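Local coordinates for protein pyrrolidone-carboxylate peptidase (Pyrococcus furiosus, PDB 1X10) that removes N-terminal pyroglutamyl (5-oxoprolyl) groups from peptides, acting as a thiol protease, except where the second residue is proline, at residues A[50-55]-A[146-151]. The protein carries 3 engineered substitutions. Residues are numbered along the deposited sequence; the frame is centred on the assembly and turned at random.
Sequences EVLEKT and MYLSLH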
ATOM      1  N   GLU A  50      -6.592  26.546  22.861  1.00 18.24           N
ATOM      2  CA  GLU A  50      -6.185  27.597  23.793  1.00 18.61           C
ATOM      3  C   GLU A  50      -4.802  28.115  23.431  1.00 17.81           C
ATOM      4  O   GLU A  50      -4.599  29.320  23.275  1.00 18.14           O
ATOM      5  CB  GLU A  50      -6.140  27.065  25.228  1.00 20.49           C
ATOM      6  CG  GLU A  50      -7.470  26.634  25.797  1.00 23.68           C
ATOM      7  CD  GLU A  50      -7.333  26.100  27.214  1.00 25.55           C
ATOM      8  OE1 GLU A  50      -6.781  26.826  28.069  1.00 27.35           O
ATOM      9  OE2 GLU A  50      -7.774  24.959  27.472  1.00 27.25           O
ATOM     10  N   VAL A  51      -3.853  27.193  23.319  1.00 16.59           N
ATOM     11  CA  VAL A  51      -2.480  27.542  22.983  1.00 16.20           C
ATOM     12  C   VAL A  51      -2.414  28.238  21.627  1.00 15.89           C
ATOM     13  O   VAL A  51      -1.745  29.260  21.481  1.00 15.80           O
ATOM     14  CB  VAL A  51      -1.577  26.284  22.958  1.00 15.76           C
ATOM     15  CG1 VAL A  51      -0.153  26.667  22.594  1.00 14.84           C
ATOM     16  CG2 VAL A  51      -1.609  25.601  24.317  1.00 16.02           C
ATOM     17  N   LEU A  52      -3.123  27.688  20.645  1.00 15.53           N
ATOM     18  CA  LEU A  52      -3.138  28.253  19.299  1.00 15.84           C
ATOM     19  C   LEU A  52      -3.631  29.702  19.336  1.00 16.16           C
ATOM     20  O   LEU A  52      -2.981  30.603  18.812  1.00 15.22           O
ATOM     21  CB  LEU A  52      -4.063  27.437  18.391  1.00 16.34           C
ATOM     22  CG  LEU A  52      -3.857  27.438  16.871  1.00 17.35           C
ATOM     23  CD1 LEU A  52      -5.213  27.294  16.192  1.00 16.75           C
ATOM     24  CD2 LEU A  52      -3.175  28.695  16.404  1.00 17.87           C
ATOM     25  N   GLU A  53      -4.791  29.910  19.950  1.00 16.40           N
ATOM     26  CA  GLU A  53      -5.379  31.242  20.049  1.00 17.78           C
ATOM     27  C   GLU A  53      -4.439  32.224  20.742  1.00 17.57           C
ATOM     28  O   GLU A  53      -4.217  33.326  20.250  1.00 17.28           O
ATOM     29  CB  GLU A  53      -6.704  31.190  20.818  1.00 18.76           C
ATOM     30  CG  GLU A  53      -7.779  30.301  20.206  1.00 21.44           C
ATOM     31  CD  GLU A  53      -8.137  30.682  18.780  1.00 22.99           C
ATOM     32  OE1 GLU A  53      -8.029  31.876  18.431  1.00 24.71           O
ATOM     33  OE2 GLU A  53      -8.549  29.789  18.008  1.00 24.26           O
ATOM     34  N   LYS A  54      -3.897  31.819  21.886  1.00 17.71           N
ATOM     35  CA  LYS A  54      -2.987  32.675  22.636  1.00 18.37           C
ATOM     36  C   LYS A  54      -1.773  33.038  21.789  1.00 17.61           C
ATOM     37  O   LYS A  54      -1.349  34.192  21.762  1.00 17.10           O
ATOM     38  CB  LYS A  54      -2.530  31.976  23.918  1.00 20.08           C
ATOM     39  CG  LYS A  54      -3.659  31.660  24.885  1.00 22.77           C
ATOM     40  CD  LYS A  54      -3.146  30.932  26.122  1.00 24.67           C
ATOM     41  CE  LYS A  54      -4.296  30.433  26.992  1.00 25.74           C
ATOM     42  NZ  LYS A  54      -5.174  31.542  27.449  1.00 27.77           N
ATOM     43  N   THR A  55      -1.225  32.050  21.088  1.00 16.92           N
ATOM     44  CA  THR A  55      -0.061  32.266  20.240  1.00 16.66           C
ATOM     45  C   THR A  55      -0.362  33.250  19.116  1.00 16.64           C
ATOM     46  O   THR A  55       0.407  34.178  18.870  1.00 16.21           O
ATOM     47  CB  THR A  55       0.426  30.940  19.631  1.00 17.03           C
ATOM     48  OG1 THR A  55       0.716  30.019  20.688  1.00 17.72           O
ATOM     49  CG2 THR A  55       1.684  31.158  18.806  1.00 17.03           C
ATOM     50  N   MET A 146      -5.675  23.420  11.789  1.00 10.15           N
ATOM     51  CA  MET A 146      -5.752  24.035  10.468  1.00 10.52           C
ATOM     52  C   MET A 146      -7.038  24.850  10.334  1.00 10.72           C
ATOM     53  O   MET A 146      -7.019  25.983   9.844  1.00 10.80           O
ATOM     54  CB  MET A 146      -5.712  22.965   9.371  1.00 10.35           C
ATOM     55  CG  MET A 146      -5.698  23.545   7.956  1.00  9.81           C
ATOM     56  SD  MET A 146      -5.839  22.277   6.672  1.00 10.13           S
ATOM     57  CE  MET A 146      -5.844  23.329   5.194  1.00  8.62           C
ATOM     58  N   TYR A 147      -8.153  24.275  10.779  1.00 11.00           N
ATOM     59  CA  TYR A 147      -9.442  24.947  10.697  1.00 11.09           C
ATOM     60  C   TYR A 147      -9.500  26.191  11.584  1.00 10.95           C
ATOM     61  O   TYR A 147      -9.931  27.257  11.143  1.00 10.61           O
ATOM     62  CB  TYR A 147     -10.577  23.984  11.088  1.00 11.39           C
ATOM     63  CG  TYR A 147     -11.951  24.593  10.910  1.00 12.39           C
ATOM     64  CD1 TYR A 147     -12.618  24.517   9.685  1.00 12.46           C
ATOM     65  CD2 TYR A 147     -12.546  25.327  11.939  1.00 12.08           C
ATOM     66  CE1 TYR A 147     -13.831  25.158   9.484  1.00 11.78           C
ATOM     67  CE2 TYR A 147     -13.762  25.982  11.746  1.00 12.21           C
ATOM     68  CZ  TYR A 147     -14.398  25.896  10.516  1.00 12.38           C
ATOM     69  OH  TYR A 147     -15.578  26.575  10.307  1.00 10.05           O
ATOM     70  N   LEU A 148      -9.077  26.049  12.835  1.00 10.59           N
ATOM     71  CA  LEU A 148      -9.093  27.164  13.775  1.00 11.16           C
ATOM     72  C   LEU A 148      -8.226  28.319  13.283  1.00 11.06           C
ATOM     73  O   LEU A 148      -8.581  29.486  13.442  1.00 10.96           O
ATOM     74  CB  LEU A 148      -8.617  26.698  15.159  1.00 11.37           C
ATOM     75  CG  LEU A 148      -9.616  25.809  15.910  1.00 12.16           C
ATOM     76  CD1 LEU A 148      -8.939  25.128  17.106  1.00 12.49           C
ATOM     77  CD2 LEU A 148     -10.790  26.666  16.366  1.00 12.43           C
ATOM     78  N   SER A 149      -7.093  27.999  12.672  1.00 10.63           N
ATOM     79  CA  SER A 149      -6.209  29.046  12.169  1.00 10.71           C
ATOM     80  C   SER A 149      -6.887  29.797  11.026  1.00 10.66           C
ATOM     81  O   SER A 149      -6.895  31.036  10.992  1.00 10.28           O
ATOM     82  CB  SER A 149      -4.881  28.440  11.697  1.00 11.02           C
ATOM     83  OG  SER A 149      -3.950  29.451  11.351  1.00 10.60           O
ATOM     84  N   LEU A 150      -7.472  29.053  10.094  1.00 11.08           N
ATOM     85  CA  LEU A 150      -8.150  29.671   8.960  1.00 11.65           C
ATOM     86  C   LEU A 150      -9.391  30.450   9.405  1.00 11.85           C
ATOM     87  O   LEU A 150      -9.715  31.489   8.826  1.00 12.36           O
ATOM     88  CB  LEU A 150      -8.524  28.607   7.922  1.00 11.12           C
ATOM     89  CG  LEU A 150      -7.332  28.118   7.098  1.00 11.46           C
ATOM     90  CD1 LEU A 150      -7.686  26.836   6.367  1.00 10.84           C
ATOM     91  CD2 LEU A 150      -6.909  29.212   6.126  1.00 11.49           C
ATOM     92  N   HIS A 151     -10.073  29.951  10.433  1.00 12.35           N
ATOM     93  CA  HIS A 151     -11.261  30.624  10.964  1.00 12.76           C
ATOM     94  C   HIS A 151     -10.829  31.932  11.628  1.00 13.43           C
ATOM     95  O   HIS A 151     -11.523  32.953  11.549  1.00 13.04           O
ATOM     96  CB  HIS A 151     -11.960  29.727  11.993  1.00 13.87           C
ATOM     97  CG  HIS A 151     -13.215  30.319  12.564  1.00 14.34           C
ATOM     98  ND1 HIS A 151     -14.326  30.589  11.795  1.00 14.67           N
ATOM     99  CD2 HIS A 151     -13.535  30.682  13.829  1.00 14.48           C
ATOM    100  CE1 HIS A 151     -15.278  31.092  12.562  1.00 14.85           C
ATOM    101  NE2 HIS A 151     -14.822  31.160  13.800  1.00 14.97           N
TER
HETATM  102  O   HOH W   1      -9.891  30.611  15.718  1.00 20.28           O
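L52 and L148 carry the apolar part of this contact between two helices. CD1 of L52 lies against CB of L148, 3.6 Å away. The same methyl extends over the start of the next residue, with CD1 of L52 4.1 Å from the backbone N of S149. L52 thus meets mainly the base of the L148 side chain and the backbone beside it. Its CG stands anti to its own backbone N (chi1 -156°), and this sends the isobutyl group across the gap. The CD2 branch of L148 reaches E53.

E53 closes this side of the contact. Its chain bends at chi2 (-57°), which folds the carboxylate back toward the other helix. The acid crosses the L148 side chain at about a right angle, with OE2 of E53 4.2 Å from CD2 of L148. No direct hydrogen bond joins the segments. A single water spans the gap and donates to both sides: it lies 2.8 Å from OE2 of E53 and 2.9 Å from the carbonyl O of L148. The other oxygen, OE1 of E53, makes a weak hydrogen bond to H152 ND1, so the carboxylate reaches the second helix twice, once through water and once by a weak bond.

S149 touches L52 through its backbone. Its hydroxyl bonds to S162 and H66, which tie this helix to strands 161-167 and 63-69.

The axes of segments 50-55 and 146-151 come within 10.6 Å, and the two run in roughly the same direction, 31° apart. Helices 47-59 and 141-156 pack here beside the central mixed sheet: V51 and T55 touch strand 34-41, while M146 and L150 touch strands 76-83 and 161-167. Neighbouring helices laid against a mixed sheet in this way fit the alpha/beta fold of the C15 pyroglutamyl peptidases.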